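Local coordinates for inner membrane protein (Salmonella typhimurium LT2, PDB 2QJV) that probably isomerises glucuronate or a related sugar acid, as a nickel-binding cupin protein of the KduI/IolB family, at residues R138-I143 and L154-Y159; W26-F31 and S109-G114; P194-C199 and A235-Y240. The protein carries 2 engineered substitutions. All coordinates share one frame; numbering follows the deposited sequence.

Overall arrangement
Contact 1 (138-143 with 154-159) and contact 3 (194-199 with 235-240) both reach the five-stranded sheet, in which strands 154-160 and 238-246 are neighbours, and they touch through E157 and Y240; contact 3 joins that sheet to the four-stranded one. Contact 2 (26-31 with 109-114) belongs to the six-stranded sheet and lies about 30 Å from contact 3, centre to centre. Each contact is largely buried, but contact 1 lies nearest the middle of the chain, clear of other subunits, and is a regular hairpin with a histidine-carboxylate bond. Contact 2 is a short backbone bridge closing on a tyrosine and a proline. Contact 3, farthest out and against a third subunit, depends on a CH-pi contact and a bridging water.

Contact 1: residues R138-I143 and L154-Y159; sequences RLVHNI and LVVEVY
L139 pairs with Y159 and H141 with E157 as hydrogen-bonded pairs of an antiparallel hairpin, with V140 and V158 as the non-hydrogen-bonded pair between them; the strand axes approach to 4.7 Å, at 164° between their directions. Four backbone bonds tie the ladder, among them the almost straight one from H141 N to E157 O at 2.9 Å.

The polar work is done on the face carrying L139, H141, E157 and Y159. H141 ND1 donates to E157 OE2 over 2.9 Å, and the oxygen sits in the plane of the imidazole and receives the proton on its anti lone pair. The glutamate's CG stands in the crowded position between backbone N and carbonyl carbon (chi1 68°), close against H141 CB. OE2 also forms a salt bridge with R75, and OE1 is hydrogen-bonded to the hydroxyl of Y240, so both carboxylate oxygens are held; the arginine probably helps to keep the group charged. Y159 turns its edge toward the H141 face in an offset edge-to-face pair, planes 67° apart, with Y159 CE1 3.6 Å from H141 CE1. L139 lies alongside the same tyrosine, its CD2 3.9 Å from Y159 CD1.

On the other face the valines V140, V156 and V158 meet. V140 CG1 presses on V156 CG2 at 3.5 Å, and V140 CG2 is 4.2 Å from V158 CG2. N142 centres an inverse gamma turn, and at the corner beyond it I143 CB packs 4.1 Å from V155 CG1.

In the cupin sheet this hairpin is an inner pair: strand 127-131 borders 138-142, while 238-246 borders 154-160 and meets V155 and I143 through L242. I143 also touches C52 and V54 of strand 49-55, which belongs to the six-stranded sheet.

Contact 2: residues W26-F31 and S109-G114; sequences WEYVGF and SAPGFG
S109 and G30 form the one bridge of this contact, an antiparallel hydrogen-bonded pair in which each residue both gives and takes. G30 N donates to S109 O at 2.9 Å, and S109 N returns a bond of 2.9 Å to G30 O; in both cases the donor stands above the carbonyl plane. S109 has the most surface covered here, largely because its hydroxyl folds back over the glycine: OG lies between its own backbone N and carbonyl carbon (chi1 62°) and comes within 3.3 Å of G30 CA, close contact that the lack of a side chain on G30 allows. The hydroxyl is hydrogen-bonded to R49 NH2, a nitrogen that also bonds Y28 O, so one guanidinium ties both segments together.

The bridge joins G30, the first residue of strand 30-35, to S109 near the end of strand 104-111, neighbours in the antiparallel six-stranded sheet of the first cupin half. Past it Y28, in the loop before its strand, meets P111, still in strand 104-111, each with the same amount of surface buried. Their side chains cross at about a right angle, with P111 CG 3.8 Å from Y28 CD2, while P111 CD rests 3.6 Å from Y28 O. That carbonyl also receives a nearly straight CA-H contact from A110 CA at 3.6 Å. The backbone of 26-31 is further pinned by E185, whose OE1 accepts from the amides of Y28 and V29. W26 NE1 reaches V29 O at 2.9 Å, meeting a carbonyl lone pair in the plane of the indole. E27 OE2 is hydrogen-bonded to S20 OG and H18 NE2 of a second subunit.

Contact 3: residues P194-C199 and A235-Y240; sequences PPQGFC and AGYDNY
The type I turn P194-G197 and the bend at G236-Y237 are two adjacent connections between the sheets of the second cupin half: the first passes from strand 181-193 into 198-204, the second from 231-233 into 238-246. Y237 is the centre of the contact. G197 CA, at the end of the turn, sits over the middle of one face of its ring, 3.3 Å from the ring centroid and only 14° off the normal, a tight CH-pi contact made possible by a residue without a side chain.

P194 and Q196 meet the ring at its edge. P194 O stands there 3.4 Å from Y237 CD1, and the proline ring, which follows a cis peptide bond, crosses the tyrosine at about a right angle with P194 CD 3.7 Å from Y237 CD1. The same P194 CD comes within 3.2 Å of G236 O. At the far end, Q196 CG approaches Y237 OH at 3.4 Å, amide and ring planes 69° apart. That hydroxyl is hydrogen-bonded to H260 and W262 of a third subunit, whose N259 O accepts from Q196 NE2, so the ring is fixed at a subunit interface.

No direct hydrogen bond links the two segments. A water bridges them instead, donating to F198 O at 2.9 Å and to Y237 O at 2.8 Å, whereas F198 N is buried with no partner in the model.

Farther on the two segments diverge into different sheets. C199 pairs with V216 in the four-stranded sheet, while D238 and Y240 pair with N193 and R191 of strand 181-193; the side chains of C199 and N239 both touch V231 and F192 between the two sheets.

Contact 1: residues R138-I143 and L154-Y159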
loop_
_atom_site.group_PDB
_atom_site.type_symbol
_atom_site.label_atom_id
_atom_site.label_comp_id
_atom_site.label_asym_id
_atom_site.label_seq_id
_atom_site.Cartn_x
_atom_site.Cartn_y
_atom_site.Cartn_z
ATOM N N ARG A 138 -21.783 6.972 -27.350
ATOM C CA ARG A 138 -22.239 7.709 -26.209
ATOM C C ARG A 138 -23.024 8.973 -26.619
ATOM O O ARG A 138 -22.886 9.460 -27.730
ATOM C CB ARG A 138 -21.003 8.101 -25.394
ATOM C CG ARG A 138 -20.168 6.897 -25.037
ATOM C CD ARG A 138 -18.682 7.143 -25.229
ATOM N NE ARG A 138 -18.238 7.294 -26.606
ATOM C CZ ARG A 138 -16.982 7.561 -26.966
ATOM N NH1 ARG A 138 -16.030 7.742 -26.062
ATOM N NH2 ARG A 138 -16.674 7.671 -28.247
ATOM N N LEU A 139 -23.909 9.412 -25.748
ATOM C CA LEU A 139 -24.631 10.644 -25.901
ATOM C C LEU A 139 -23.838 11.642 -25.069
ATOM O O LEU A 139 -23.529 11.376 -23.910
ATOM C CB LEU A 139 -26.090 10.509 -25.432
ATOM C CG LEU A 139 -26.913 11.776 -25.264
ATOM C CD1 LEU A 139 -27.083 12.509 -26.623
ATOM C CD2 LEU A 139 -28.260 11.426 -24.669
ATOM N N VAL A 140 -23.530 12.800 -25.664
ATOM C CA VAL A 140 -22.741 13.849 -25.044
ATOM C C VAL A 140 -23.538 15.185 -25.069
ATOM O O VAL A 140 -24.118 15.539 -26.094
ATOM C CB VAL A 140 -21.361 13.974 -25.754
ATOM C CG1 VAL A 140 -20.474 15.114 -25.164
ATOM C CG2 VAL A 140 -20.633 12.594 -25.777
ATOM N N HIS A 141 -23.624 15.819 -23.900
ATOM C CA HIS A 141 -24.215 17.141 -23.691
ATOM C C HIS A 141 -23.128 18.123 -23.276
ATOM O O HIS A 141 -22.602 18.088 -22.137
ATOM C CB HIS A 141 -25.310 17.139 -22.619
ATOM C CG HIS A 141 -26.522 16.307 -22.947
ATOM N ND1 HIS A 141 -27.375 15.849 -21.966
ATOM C CD2 HIS A 141 -27.010 15.836 -24.122
ATOM C CE1 HIS A 141 -28.357 15.163 -22.529
ATOM N NE2 HIS A 141 -28.154 15.127 -23.838
ATOM N N ASN A 142 -22.756 18.999 -24.214
ATOM C CA ASN A 142 -21.749 20.046 -23.957
ATOM C C ASN A 142 -22.385 21.251 -23.274
ATOM O O ASN A 142 -22.871 22.192 -23.927
ATOM C CB ASN A 142 -21.026 20.424 -25.264
ATOM C CG ASN A 142 -20.175 19.274 -25.800
ATOM O OD1 ASN A 142 -20.419 18.744 -26.899
ATOM N ND2 ASN A 142 -19.201 18.856 -25.008
ATOM N N ILE A 143 -22.424 21.168 -21.945
ATOM C CA ILE A 143 -22.984 22.218 -21.091
ATOM C C ILE A 143 -22.162 23.528 -21.188
ATOM O O ILE A 143 -22.717 24.594 -21.393
ATOM C CB ILE A 143 -23.123 21.755 -19.618
ATOM C CG1 ILE A 143 -24.170 20.629 -19.516
ATOM C CG2 ILE A 143 -23.460 22.977 -18.683
ATOM C CD1 ILE A 143 -24.175 19.884 -18.198
ATOM N N LEU A 154 -14.853 24.105 -17.960
ATOM C CA LEU A 154 -15.270 23.287 -19.078
ATOM C C LEU A 154 -16.133 22.220 -18.408
ATOM O O LEU A 154 -15.682 21.577 -17.478
ATOM C CB LEU A 154 -14.083 22.687 -19.808
ATOM C CG LEU A 154 -13.093 23.675 -20.475
ATOM C CD1 LEU A 154 -11.768 22.974 -20.858
ATOM C CD2 LEU A 154 -13.761 24.325 -21.668
ATOM N N VAL A 155 -17.369 22.064 -18.881
ATOM C CA VAL A 155 -18.364 21.156 -18.273
ATOM C C VAL A 155 -19.069 20.349 -19.364
ATOM O O VAL A 155 -19.498 20.885 -20.392
ATOM C CB VAL A 155 -19.404 21.903 -17.373
ATOM C CG1 VAL A 155 -20.383 20.922 -16.689
ATOM C CG2 VAL A 155 -18.706 22.815 -16.327
ATOM N N VAL A 156 -19.135 19.035 -19.144
ATOM C CA VAL A 156 -19.788 18.130 -20.078
ATOM C C VAL A 156 -20.446 16.991 -19.276
ATOM O O VAL A 156 -19.984 16.654 -18.197
ATOM C CB VAL A 156 -18.752 17.575 -21.118
ATOM C CG1 VAL A 156 -17.654 16.745 -20.413
ATOM C CG2 VAL A 156 -19.410 16.756 -22.237
ATOM N N GLU A 157 -21.538 16.436 -19.805
ATOM C CA GLU A 157 -22.154 15.229 -19.245
ATOM C C GLU A 157 -22.239 14.179 -20.393
ATOM O O GLU A 157 -22.483 14.499 -21.570
ATOM C CB GLU A 157 -23.472 15.522 -18.485
ATOM C CG GLU A 157 -24.607 15.981 -19.312
ATOM C CD GLU A 157 -25.860 16.338 -18.543
ATOM O OE1 GLU A 157 -25.858 16.451 -17.288
ATOM O OE2 GLU A 157 -26.826 16.627 -19.241
ATOM N N VAL A 158 -21.983 12.920 -20.038
ATOM C CA VAL A 158 -21.927 11.806 -20.964
ATOM C C VAL A 158 -22.741 10.597 -20.461
ATOM O O VAL A 158 -22.739 10.306 -19.256
ATOM C CB VAL A 158 -20.438 11.381 -21.200
ATOM C CG1 VAL A 158 -20.329 10.197 -22.198
ATOM C CG2 VAL A 158 -19.593 12.583 -21.666
ATOM N N TYR A 159 -23.445 9.954 -21.403
ATOM C CA TYR A 159 -24.265 8.771 -21.170
ATOM C C TYR A 159 -23.660 7.610 -21.894
ATOM O O TYR A 159 -23.519 7.632 -23.108
ATOM C CB TYR A 159 -25.695 8.937 -21.658
ATOM C CG TYR A 159 -26.438 10.028 -20.988
ATOM C CD1 TYR A 159 -26.250 11.356 -21.362
ATOM C CD2 TYR A 159 -27.373 9.743 -20.022
ATOM C CE1 TYR A 159 -26.948 12.373 -20.758
ATOM C CE2 TYR A 159 -28.071 10.748 -19.408
ATOM C CZ TYR A 159 -27.882 12.056 -19.783
ATOM O OH TYR A 159 -28.581 13.041 -19.140
#

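Contact 2: residues W26-F31 and S109-G114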
loop_
_atom_site.group_PDB
_atom_site.type_symbol
_atom_site.label_atom_id
_atom_site.label_comp_id
_atom_site.label_asym_id
_atom_site.label_seq_id
_atom_site.Cartn_x
_atom_site.Cartn_y
_atom_site.Cartn_z
ATOM N N TRP A 26 -4.371 19.475 -6.171
ATOM C CA TRP A 26 -4.173 20.141 -7.451
ATOM C C TRP A 26 -4.483 21.663 -7.363
ATOM O O TRP A 26 -4.545 22.226 -6.256
ATOM C CB TRP A 26 -4.928 19.382 -8.577
ATOM C CG TRP A 26 -6.384 19.300 -8.546
ATOM C CD1 TRP A 26 -7.299 20.282 -8.170
ATOM C CD2 TRP A 26 -7.174 18.262 -9.151
ATOM N NE1 TRP A 26 -8.550 19.854 -8.395
ATOM C CE2 TRP A 26 -8.522 18.623 -8.990
ATOM C CE3 TRP A 26 -6.862 17.015 -9.745
ATOM C CZ2 TRP A 26 -9.580 17.811 -9.442
ATOM C CZ3 TRP A 26 -7.901 16.211 -10.175
ATOM C CH2 TRP A 26 -9.249 16.609 -10.016
ATOM N N GLU A 27 -4.653 22.324 -8.508
ATOM C CA GLU A 27 -4.676 23.800 -8.553
ATOM C C GLU A 27 -5.921 24.538 -8.987
ATOM O O GLU A 27 -6.082 25.709 -8.637
ATOM C CB GLU A 27 -3.524 24.216 -9.475
ATOM C CG GLU A 27 -2.182 23.885 -8.897
ATOM C CD GLU A 27 -1.037 24.017 -9.891
ATOM O OE1 GLU A 27 -0.952 25.075 -10.530
ATOM O OE2 GLU A 27 -0.203 23.075 -10.023
ATOM N N TYR A 28 -6.820 23.888 -9.721
ATOM C CA TYR A 28 -7.949 24.596 -10.327
ATOM C C TYR A 28 -9.353 24.104 -9.981
ATOM O O TYR A 28 -10.188 24.866 -9.506
ATOM C CB TYR A 28 -7.816 24.573 -11.882
ATOM C CG TYR A 28 -6.522 25.216 -12.388
ATOM C CD1 TYR A 28 -5.337 24.494 -12.461
ATOM C CD2 TYR A 28 -6.488 26.567 -12.749
ATOM C CE1 TYR A 28 -4.146 25.081 -12.886
ATOM C CE2 TYR A 28 -5.319 27.155 -13.193
ATOM C CZ TYR A 28 -4.162 26.410 -13.259
ATOM O OH TYR A 28 -3.007 27.009 -13.659
ATOM N N VAL A 29 -9.624 22.843 -10.273
ATOM C CA VAL A 29 -10.995 22.320 -10.210
ATOM C C VAL A 29 -11.553 22.074 -8.780
ATOM O O VAL A 29 -10.925 21.467 -7.907
ATOM C CB VAL A 29 -11.161 21.033 -11.088
ATOM C CG1 VAL A 29 -12.576 20.393 -10.929
ATOM C CG2 VAL A 29 -10.916 21.335 -12.561
ATOM N N GLY A 30 -12.751 22.584 -8.602
ATOM C CA GLY A 30 -13.576 22.293 -7.448
ATOM C C GLY A 30 -14.874 21.686 -7.964
ATOM O O GLY A 30 -15.381 22.043 -9.043
ATOM N N PHE A 31 -15.398 20.719 -7.214
ATOM C CA PHE A 31 -16.650 20.103 -7.554
ATOM C C PHE A 31 -17.441 19.758 -6.269
ATOM O O PHE A 31 -17.001 18.978 -5.444
ATOM C CB PHE A 31 -16.423 18.841 -8.431
ATOM C CG PHE A 31 -17.699 18.172 -8.830
ATOM C CD1 PHE A 31 -18.528 18.753 -9.774
ATOM C CD2 PHE A 31 -18.104 16.988 -8.225
ATOM C CE1 PHE A 31 -19.717 18.142 -10.118
ATOM C CE2 PHE A 31 -19.295 16.402 -8.555
ATOM C CZ PHE A 31 -20.097 16.995 -9.496
ATOM N N SER A 109 -16.593 24.508 -9.936
ATOM C CA SER A 109 -15.854 25.737 -9.709
ATOM C C SER A 109 -14.416 25.717 -10.213
ATOM O O SER A 109 -13.800 24.671 -10.304
ATOM C CB SER A 109 -15.875 26.103 -8.204
ATOM O OG SER A 109 -15.244 25.118 -7.410
ATOM N N ALA A 110 -13.910 26.908 -10.526
ATOM C CA ALA A 110 -12.541 27.117 -11.002
ATOM C C ALA A 110 -12.172 28.574 -10.795
ATOM O O ALA A 110 -13.051 29.401 -10.489
ATOM C CB ALA A 110 -12.357 26.678 -12.486
ATOM N N PRO A 111 -10.883 28.910 -10.935
ATOM C CA PRO A 111 -10.522 30.322 -10.765
ATOM C C PRO A 111 -11.255 31.272 -11.730
ATOM O O PRO A 111 -11.463 30.967 -12.919
ATOM C CB PRO A 111 -8.997 30.334 -10.982
ATOM C CG PRO A 111 -8.573 28.938 -10.611
ATOM C CD PRO A 111 -9.687 28.068 -11.136
ATOM N N GLY A 112 -11.706 32.391 -11.154
ATOM C CA GLY A 112 -12.380 33.427 -11.880
ATOM C C GLY A 112 -11.645 34.747 -11.820
ATOM O O GLY A 112 -11.140 35.146 -10.785
ATOM N N PHE A 113 -11.616 35.424 -12.953
ATOM C CA PHE A 113 -10.936 36.707 -13.106
ATOM C C PHE A 113 -11.613 37.670 -14.076
ATOM O O PHE A 113 -11.295 38.845 -14.058
ATOM C CB PHE A 113 -9.481 36.477 -13.566
ATOM C CG PHE A 113 -9.342 35.495 -14.711
ATOM C CD1 PHE A 113 -9.512 35.913 -16.026
ATOM C CD2 PHE A 113 -9.033 34.164 -14.474
ATOM C CE1 PHE A 113 -9.400 35.020 -17.074
ATOM C CE2 PHE A 113 -8.900 33.259 -15.525
ATOM C CZ PHE A 113 -9.074 33.702 -16.831
ATOM N N GLY A 114 -12.586 37.208 -14.858
ATOM C CA GLY A 114 -13.174 38.006 -15.903
ATOM C C GLY A 114 -14.388 38.801 -15.496
ATOM O O GLY A 114 -14.713 38.913 -14.324
#

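Contact 3: residues P194-C199 and A235-Y240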
loop_
_atom_site.group_PDB
_atom_site.type_symbol
_atom_site.label_atom_id
_atom_site.label_comp_id
_atom_site.label_asym_id
_atom_site.label_seq_id
_atom_site.Cartn_x
_atom_site.Cartn_y
_atom_site.Cartn_z
ATOM N N PRO A 194 -29.974 0.610 -13.280
ATOM C CA PRO A 194 -30.514 0.803 -11.911
ATOM C C PRO A 194 -29.435 1.314 -10.940
ATOM O O PRO A 194 -28.249 1.157 -11.215
ATOM C CB PRO A 194 -31.088 -0.579 -11.537
ATOM C CG PRO A 194 -31.223 -1.299 -12.832
ATOM C CD PRO A 194 -30.176 -0.764 -13.750
ATOM N N PRO A 195 -29.837 1.948 -9.808
ATOM C CA PRO A 195 -28.876 2.640 -8.934
ATOM C C PRO A 195 -27.819 1.824 -8.186
ATOM O O PRO A 195 -26.801 2.420 -7.798
ATOM C CB PRO A 195 -29.790 3.380 -7.908
ATOM C CG PRO A 195 -31.068 2.647 -7.934
ATOM C CD PRO A 195 -31.215 2.032 -9.296
ATOM N N GLN A 196 -27.995 0.506 -8.037
ATOM C CA GLN A 196 -27.024 -0.307 -7.279
ATOM C C GLN A 196 -25.801 -0.747 -8.114
ATOM O O GLN A 196 -24.934 -1.469 -7.617
ATOM C CB GLN A 196 -27.675 -1.550 -6.622
ATOM C CG GLN A 196 -28.080 -2.689 -7.569
ATOM C CD GLN A 196 -29.445 -2.536 -8.209
ATOM O OE1 GLN A 196 -29.967 -1.425 -8.373
ATOM N NE2 GLN A 196 -30.045 -3.677 -8.570
ATOM N N GLY A 197 -25.726 -0.299 -9.363
ATOM C CA GLY A 197 -24.628 -0.661 -10.250
ATOM C C GLY A 197 -23.293 -0.013 -9.994
ATOM O O GLY A 197 -23.134 0.853 -9.125
ATOM N N PHE A 198 -22.327 -0.458 -10.785
ATOM C CA PHE A 198 -20.997 0.114 -10.794
ATOM C C PHE A 198 -20.395 0.020 -12.202
ATOM O O PHE A 198 -20.942 -0.638 -13.081
ATOM C CB PHE A 198 -20.079 -0.576 -9.750
ATOM C CG PHE A 198 -19.736 -2.004 -10.072
ATOM C CD1 PHE A 198 -20.533 -3.051 -9.605
ATOM C CD2 PHE A 198 -18.586 -2.323 -10.797
ATOM C CE1 PHE A 198 -20.200 -4.401 -9.870
ATOM C CE2 PHE A 198 -18.271 -3.675 -11.101
ATOM C CZ PHE A 198 -19.066 -4.706 -10.623
ATOM N N CYS A 199 -19.305 0.757 -12.387
ATOM C CA CYS A 199 -18.469 0.682 -13.558
ATOM C C CYS A 199 -17.040 0.541 -13.034
ATOM O O CYS A 199 -16.781 0.671 -11.818
ATOM C CB CYS A 199 -18.608 1.908 -14.478
ATOM S SG CYS A 199 -17.931 3.425 -13.859
ATOM N N ALA A 235 -22.617 -4.850 -17.971
ATOM C CA ALA A 235 -23.927 -5.326 -18.442
ATOM C C ALA A 235 -25.012 -5.162 -17.354
ATOM O O ALA A 235 -24.829 -5.574 -16.200
ATOM C CB ALA A 235 -23.860 -6.774 -18.916
ATOM N N GLY A 236 -26.144 -4.574 -17.740
ATOM C CA GLY A 236 -27.255 -4.329 -16.820
ATOM C C GLY A 236 -27.291 -2.964 -16.178
ATOM O O GLY A 236 -28.352 -2.518 -15.737
ATOM N N TYR A 237 -26.154 -2.268 -16.153
ATOM C CA TYR A 237 -26.055 -0.949 -15.523
ATOM C C TYR A 237 -25.607 0.171 -16.444
ATOM O O TYR A 237 -24.421 0.312 -16.774
ATOM C CB TYR A 237 -25.138 -1.006 -14.303
ATOM C CG TYR A 237 -25.675 -1.941 -13.253
ATOM C CD1 TYR A 237 -26.821 -1.604 -12.524
ATOM C CD2 TYR A 237 -25.045 -3.151 -12.967
ATOM C CE1 TYR A 237 -27.320 -2.445 -11.560
ATOM C CE2 TYR A 237 -25.580 -4.029 -11.990
ATOM C CZ TYR A 237 -26.703 -3.661 -11.314
ATOM O OH TYR A 237 -27.204 -4.507 -10.342
ATOM N N ASP A 238 -26.596 0.952 -16.857
ATOM C CA ASP A 238 -26.353 2.165 -17.637
ATOM C C ASP A 238 -25.612 3.197 -16.744
ATOM O O ASP A 238 -25.800 3.271 -15.514
ATOM C CB ASP A 238 -27.642 2.769 -18.208
ATOM C CG ASP A 238 -28.264 1.954 -19.308
ATOM O OD1 ASP A 238 -27.588 1.197 -20.040
ATOM O OD2 ASP A 238 -29.481 2.091 -19.426
ATOM N N ASN A 239 -24.720 3.950 -17.372
ATOM C CA ASN A 239 -23.877 4.929 -16.705
ATOM C C ASN A 239 -24.103 6.349 -17.262
ATOM O O ASN A 239 -24.518 6.543 -18.404
ATOM C CB ASN A 239 -22.401 4.469 -16.808
ATOM C CG ASN A 239 -21.358 5.464 -16.232
ATOM O OD1 ASN A 239 -20.580 6.007 -17.020
ATOM N ND2 ASN A 239 -21.303 5.679 -14.879
ATOM N N TYR A 240 -23.883 7.307 -16.380
ATOM C CA TYR A 240 -23.898 8.705 -16.635
ATOM C C TYR A 240 -22.742 9.289 -15.827
ATOM O O TYR A 240 -22.442 8.811 -14.728
ATOM C CB TYR A 240 -25.236 9.331 -16.186
ATOM C CG TYR A 240 -25.211 10.825 -15.955
ATOM C CD1 TYR A 240 -24.763 11.342 -14.727
ATOM C CD2 TYR A 240 -25.603 11.726 -16.936
ATOM C CE1 TYR A 240 -24.689 12.696 -14.492
ATOM C CE2 TYR A 240 -25.587 13.102 -16.694
ATOM C CZ TYR A 240 -25.124 13.584 -15.464
ATOM O OH TYR A 240 -25.071 14.932 -15.165
HETATM O O HOH W 1 -21.873 0.215 -15.674
#